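Local coordinates for charybdin (Charybdis maritima, PDB 2B7U), which is a plant member of the ribosome-inactivating protein family, which shares a mixed alpha and beta fold, at residues 6-17 and 54-65. Numbering follows the deposited sequence.
Sequences MTVKFTVELDIE and DPRGFDLKLTFR
Phe58 and Phe10 meet beside the backbone hydrogen-bond ladder of the parallel strands 7-15 and 56-64. The bonds alternate regularly from Asp59 N to Phe10 O onward. Toward the N-terminal end the pattern is disturbed: Val8 pairs with Gly57 but Thr11 with Asp59, a one-residue shift that marks a beta bulge, and Gly57 N reaches Thr7 O only weakly.

Apolar contacts gather on the helix-covered side. Phe58 CB sits over the centre of the Phe10 ring, 3.7 Å from its centroid, a CH-pi contact; the ring planes are inclined by 12°, but their offset leaves this CB, not the Phe58 ring, over that face. Both residues hold CG between backbone N and carbonyl carbon (chi1 65° for Phe10, 67° for Phe58), which runs them side by side in one direction. Val12 CG2 lies 3.9 Å from Leu60 CD1, and helix 21-35 touches both phenylalanines and Leu60.

On the other side, one water joins Thr11 OG1 to Asp59 OD2, whose carboxylate also forms a salt bridge with Arg72; another donates a hydrogen bond to Glu13 OE1 (2.6 Å) and accepts one from Lys61 NZ (2.7 Å). Glu17 OE2 meets the edge of the Arg65 guanidinium, 3.5 Å from NE, in a salt bridge.

Together the strands form the parallel edge pair of the mixed sheet in the N-terminal part of the ribosome-inactivating protein fold, with helix 21-35 in their connection.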
loop_
_atom_site.group_PDB
_atom_site.type_symbol
_atom_site.label_atom_id
_atom_site.label_comp_id
_atom_site.label_asym_id
_atom_site.label_seq_id
_atom_site.Cartn_x
_atom_site.Cartn_y
_atom_site.Cartn_z
ATOM N N MET A 6 14.999 8.519 -3.325
ATOM C CA MET A 6 14.190 7.581 -4.080
ATOM C C MET A 6 13.828 8.214 -5.415
ATOM O O MET A 6 13.517 9.400 -5.496
ATOM C CB MET A 6 12.941 7.111 -3.301
ATOM C CG MET A 6 11.873 8.161 -3.007
ATOM S SD MET A 6 10.690 7.618 -1.726
ATOM C CE MET A 6 10.297 5.983 -2.335
ATOM N N THR A 7 13.926 7.434 -6.481
ATOM C CA THR A 7 13.594 7.979 -7.789
ATOM C C THR A 7 12.075 7.868 -7.956
ATOM O O THR A 7 11.390 7.265 -7.118
ATOM C CB THR A 7 14.464 7.331 -8.931
ATOM O OG1 THR A 7 14.785 5.970 -8.619
ATOM C CG2 THR A 7 15.776 8.080 -9.077
ATOM N N VAL A 8 11.524 8.528 -8.971
ATOM C CA VAL A 8 10.109 8.362 -9.291
ATOM C C VAL A 8 9.983 7.703 -10.659
ATOM O O VAL A 8 10.158 8.354 -11.693
ATOM C CB VAL A 8 9.345 9.694 -9.237
ATOM C CG1 VAL A 8 10.090 10.762 -9.933
ATOM C CG2 VAL A 8 7.927 9.547 -9.802
ATOM N N LYS A 9 9.715 6.404 -10.653
ATOM C CA LYS A 9 9.597 5.624 -11.884
ATOM C C LYS A 9 8.418 6.047 -12.762
ATOM O O LYS A 9 8.538 6.052 -13.998
ATOM C CB LYS A 9 9.474 4.125 -11.569
ATOM C CG LYS A 9 10.676 3.449 -10.833
ATOM C CD LYS A 9 11.966 4.173 -11.097
ATOM C CE LYS A 9 13.221 3.338 -10.850
ATOM N NZ LYS A 9 14.369 3.830 -11.705
ATOM N N PHE A 10 7.299 6.412 -12.138
ATOM C CA PHE A 10 6.105 6.817 -12.878
ATOM C C PHE A 10 5.163 7.548 -11.928
ATOM O O PHE A 10 5.358 7.516 -10.695
ATOM C CB PHE A 10 5.416 5.597 -13.530
ATOM C CG PHE A 10 4.848 4.600 -12.542
ATOM C CD1 PHE A 10 3.565 4.754 -12.047
ATOM C CD2 PHE A 10 5.591 3.500 -12.118
ATOM C CE1 PHE A 10 3.043 3.875 -11.126
ATOM C CE2 PHE A 10 5.076 2.622 -11.201
ATOM C CZ PHE A 10 3.797 2.784 -10.717
ATOM N N THR A 11 4.171 8.199 -12.521
ATOM C CA THR A 11 3.115 8.903 -11.803
ATOM C C THR A 11 1.759 8.419 -12.305
ATOM O O THR A 11 1.551 8.270 -13.528
ATOM C CB THR A 11 3.232 10.439 -11.965
ATOM O OG1 THR A 11 4.505 10.894 -11.472
ATOM C CG2 THR A 11 2.109 11.177 -11.215
ATOM N N VAL A 12 0.856 8.146 -11.377
ATOM C CA VAL A 12 -0.548 7.841 -11.698
ATOM C C VAL A 12 -1.415 8.905 -11.024
ATOM O O VAL A 12 -1.089 9.372 -9.940
ATOM C CB VAL A 12 -1.002 6.404 -11.281
ATOM C CG1 VAL A 12 -0.369 5.389 -12.207
ATOM C CG2 VAL A 12 -0.659 6.076 -9.810
ATOM N N GLU A 13 -2.533 9.243 -11.650
ATOM C CA GLU A 13 -3.376 10.326 -11.162
ATOM C C GLU A 13 -4.837 9.896 -11.168
ATOM O O GLU A 13 -5.312 9.285 -12.120
ATOM C CB GLU A 13 -3.143 11.579 -12.007
ATOM C CG GLU A 13 -4.018 12.761 -11.646
ATOM C CD GLU A 13 -3.690 14.018 -12.449
ATOM O OE1 GLU A 13 -2.729 13.985 -13.273
ATOM O OE2 GLU A 13 -4.397 15.043 -12.269
ATOM N N LEU A 14 -5.541 10.192 -10.086
ATOM C CA LEU A 14 -6.960 9.882 -9.979
ATOM C C LEU A 14 -7.736 11.083 -9.462
ATOM O O LEU A 14 -7.352 11.688 -8.454
ATOM C CB LEU A 14 -7.168 8.688 -9.057
ATOM C CG LEU A 14 -8.586 8.116 -8.980
ATOM C CD1 LEU A 14 -9.036 7.540 -10.311
ATOM C CD2 LEU A 14 -8.667 7.066 -7.902
ATOM N N ASP A 15 -8.821 11.439 -10.151
ATOM C CA ASP A 15 -9.742 12.426 -9.595
ATOM C C ASP A 15 -10.855 11.732 -8.816
ATOM O O ASP A 15 -11.503 10.830 -9.325
ATOM C CB ASP A 15 -10.351 13.348 -10.634
ATOM C CG ASP A 15 -11.050 14.546 -9.979
ATOM O OD1 ASP A 15 -12.227 14.435 -9.571
ATOM O OD2 ASP A 15 -10.405 15.608 -9.791
ATOM N N ILE A 16 -11.092 12.203 -7.599
ATOM C CA ILE A 16 -11.996 11.558 -6.664
ATOM C C ILE A 16 -13.460 11.948 -6.873
ATOM O O ILE A 16 -14.337 11.203 -6.463
ATOM C CB ILE A 16 -11.567 11.867 -5.186
ATOM C CG1 ILE A 16 -10.068 11.659 -4.998
ATOM C CG2 ILE A 16 -12.341 11.015 -4.180
ATOM C CD1 ILE A 16 -9.616 10.272 -5.375
ATOM N N GLU A 17 -13.740 13.081 -7.517
ATOM C CA GLU A 17 -15.121 13.591 -7.574
ATOM C C GLU A 17 -16.130 12.662 -8.256
ATOM O O GLU A 17 -17.219 12.430 -7.717
ATOM C CB GLU A 17 -15.156 14.972 -8.222
ATOM C CG GLU A 17 -16.524 15.624 -8.159
ATOM C CD GLU A 17 -16.568 16.965 -8.852
ATOM O OE1 GLU A 17 -15.512 17.444 -9.320
ATOM O OE2 GLU A 17 -17.678 17.535 -8.941
ATOM N N ASP A 54 19.341 1.737 -4.096
ATOM C CA ASP A 54 18.504 2.058 -5.242
ATOM C C ASP A 54 17.045 2.030 -4.823
ATOM O O ASP A 54 16.281 1.177 -5.286
ATOM C CB ASP A 54 18.752 1.075 -6.397
ATOM C CG ASP A 54 17.799 1.293 -7.573
ATOM O OD1 ASP A 54 17.360 0.284 -8.182
ATOM O OD2 ASP A 54 17.472 2.469 -7.873
ATOM N N PRO A 55 16.658 2.948 -3.921
ATOM C CA PRO A 55 15.241 3.049 -3.592
ATOM C C PRO A 55 14.452 3.575 -4.796
ATOM O O PRO A 55 14.776 4.640 -5.332
ATOM C CB PRO A 55 15.209 4.011 -2.403
ATOM C CG PRO A 55 16.482 4.754 -2.452
ATOM C CD PRO A 55 17.482 3.898 -3.156
ATOM N N ARG A 56 13.496 2.769 -5.243
ATOM C CA ARG A 56 12.652 3.066 -6.394
ATOM C C ARG A 56 11.307 3.460 -5.825
ATOM O O ARG A 56 10.829 2.794 -4.919
ATOM C CB ARG A 56 12.427 1.819 -7.261
ATOM C CG ARG A 56 13.661 1.235 -7.962
ATOM C CD ARG A 56 13.328 -0.010 -8.817
ATOM N NE ARG A 56 12.522 0.290 -10.003
ATOM C CZ ARG A 56 12.279 -0.568 -10.988
ATOM N NH1 ARG A 56 12.772 -1.801 -10.966
ATOM N NH2 ARG A 56 11.539 -0.190 -12.019
ATOM N N GLY A 57 10.689 4.499 -6.381
ATOM C CA GLY A 57 9.353 4.901 -5.960
ATOM C C GLY A 57 8.452 5.234 -7.125
ATOM O O GLY A 57 8.850 5.146 -8.284
ATOM N N PHE A 58 7.217 5.597 -6.814
ATOM C CA PHE A 58 6.289 6.145 -7.791
ATOM C C PHE A 58 5.444 7.201 -7.082
ATOM O O PHE A 58 5.388 7.237 -5.856
ATOM C CB PHE A 58 5.400 5.068 -8.411
ATOM C CG PHE A 58 4.425 4.436 -7.457
ATOM C CD1 PHE A 58 3.097 4.829 -7.446
ATOM C CD2 PHE A 58 4.831 3.420 -6.600
ATOM C CE1 PHE A 58 2.173 4.204 -6.594
ATOM C CE2 PHE A 58 3.930 2.807 -5.740
ATOM C CZ PHE A 58 2.604 3.201 -5.732
ATOM N N ASP A 59 4.815 8.066 -7.865
ATOM C CA ASP A 59 3.945 9.097 -7.313
ATOM C C ASP A 59 2.474 8.844 -7.627
ATOM O O ASP A 59 2.125 8.394 -8.728
ATOM C CB ASP A 59 4.341 10.443 -7.885
ATOM C CG ASP A 59 5.464 11.108 -7.133
ATOM O OD1 ASP A 59 5.955 10.571 -6.108
ATOM O OD2 ASP A 59 5.843 12.229 -7.564
ATOM N N LEU A 60 1.631 9.104 -6.630
ATOM C CA LEU A 60 0.183 8.949 -6.726
ATOM C C LEU A 60 -0.420 10.334 -6.521
ATOM O O LEU A 60 -0.368 10.871 -5.433
ATOM C CB LEU A 60 -0.317 7.986 -5.647
ATOM C CG LEU A 60 -1.825 7.894 -5.432
ATOM C CD1 LEU A 60 -2.538 7.412 -6.685
ATOM C CD2 LEU A 60 -2.142 7.008 -4.207
ATOM N N LYS A 61 -0.973 10.900 -7.586
ATOM C CA LYS A 61 -1.552 12.243 -7.530
ATOM C C LYS A 61 -3.063 12.114 -7.396
ATOM O O LYS A 61 -3.721 11.452 -8.213
ATOM C CB LYS A 61 -1.182 13.028 -8.794
ATOM C CG LYS A 61 -1.547 14.507 -8.757
ATOM C CD LYS A 61 -0.669 15.235 -9.791
ATOM C CE LYS A 61 -1.087 16.634 -10.087
ATOM N NZ LYS A 61 -0.322 17.151 -11.275
ATOM N N LEU A 62 -3.613 12.717 -6.349
ATOM C CA LEU A 62 -5.038 12.626 -6.056
ATOM C C LEU A 62 -5.620 14.021 -6.076
ATOM O O LEU A 62 -5.089 14.904 -5.434
ATOM C CB LEU A 62 -5.265 12.011 -4.683
ATOM C CG LEU A 62 -4.710 10.607 -4.463
ATOM C CD1 LEU A 62 -4.943 10.177 -3.012
ATOM C CD2 LEU A 62 -5.295 9.621 -5.417
ATOM N N THR A 63 -6.721 14.184 -6.795
ATOM C CA THR A 63 -7.313 15.502 -6.968
ATOM C C THR A 63 -8.793 15.444 -6.631
ATOM O O THR A 63 -9.486 14.466 -6.934
ATOM C CB THR A 63 -7.121 15.976 -8.401
ATOM O OG1 THR A 63 -5.725 16.198 -8.665
ATOM C CG2 THR A 63 -7.855 17.233 -8.624
ATOM N N PHE A 64 -9.290 16.512 -6.004
ATOM C CA PHE A 64 -10.705 16.646 -5.729
ATOM C C PHE A 64 -11.103 18.112 -5.763
ATOM O O PHE A 64 -10.684 18.875 -4.896
ATOM C CB PHE A 64 -11.049 16.092 -4.351
ATOM C CG PHE A 64 -12.500 16.245 -3.995
ATOM C CD1 PHE A 64 -13.471 15.685 -4.795
ATOM C CD2 PHE A 64 -12.884 16.947 -2.878
ATOM C CE1 PHE A 64 -14.809 15.835 -4.482
ATOM C CE2 PHE A 64 -14.236 17.101 -2.563
ATOM C CZ PHE A 64 -15.181 16.542 -3.354
ATOM N N ARG A 65 -11.913 18.487 -6.744
ATOM C CA ARG A 65 -12.452 19.853 -6.856
ATOM C C ARG A 65 -11.365 20.929 -6.693
ATOM O O ARG A 65 -11.517 21.875 -5.923
ATOM C CB ARG A 65 -13.595 20.077 -5.855
ATOM C CG ARG A 65 -14.799 19.207 -6.140
ATOM C CD ARG A 65 -15.989 19.524 -5.246
ATOM N NE ARG A 65 -17.139 18.729 -5.668
ATOM C CZ ARG A 65 -18.132 18.323 -4.874
ATOM N NH1 ARG A 65 -19.132 17.604 -5.397
ATOM N NH2 ARG A 65 -18.149 18.621 -3.578
HETATM O O HOH W 1 5.048 13.055 -9.940
HETATM O O HOH W 2 -1.721 16.390 -13.507
HETATM O O HOH W 3 -12.869 17.146 -9.032
#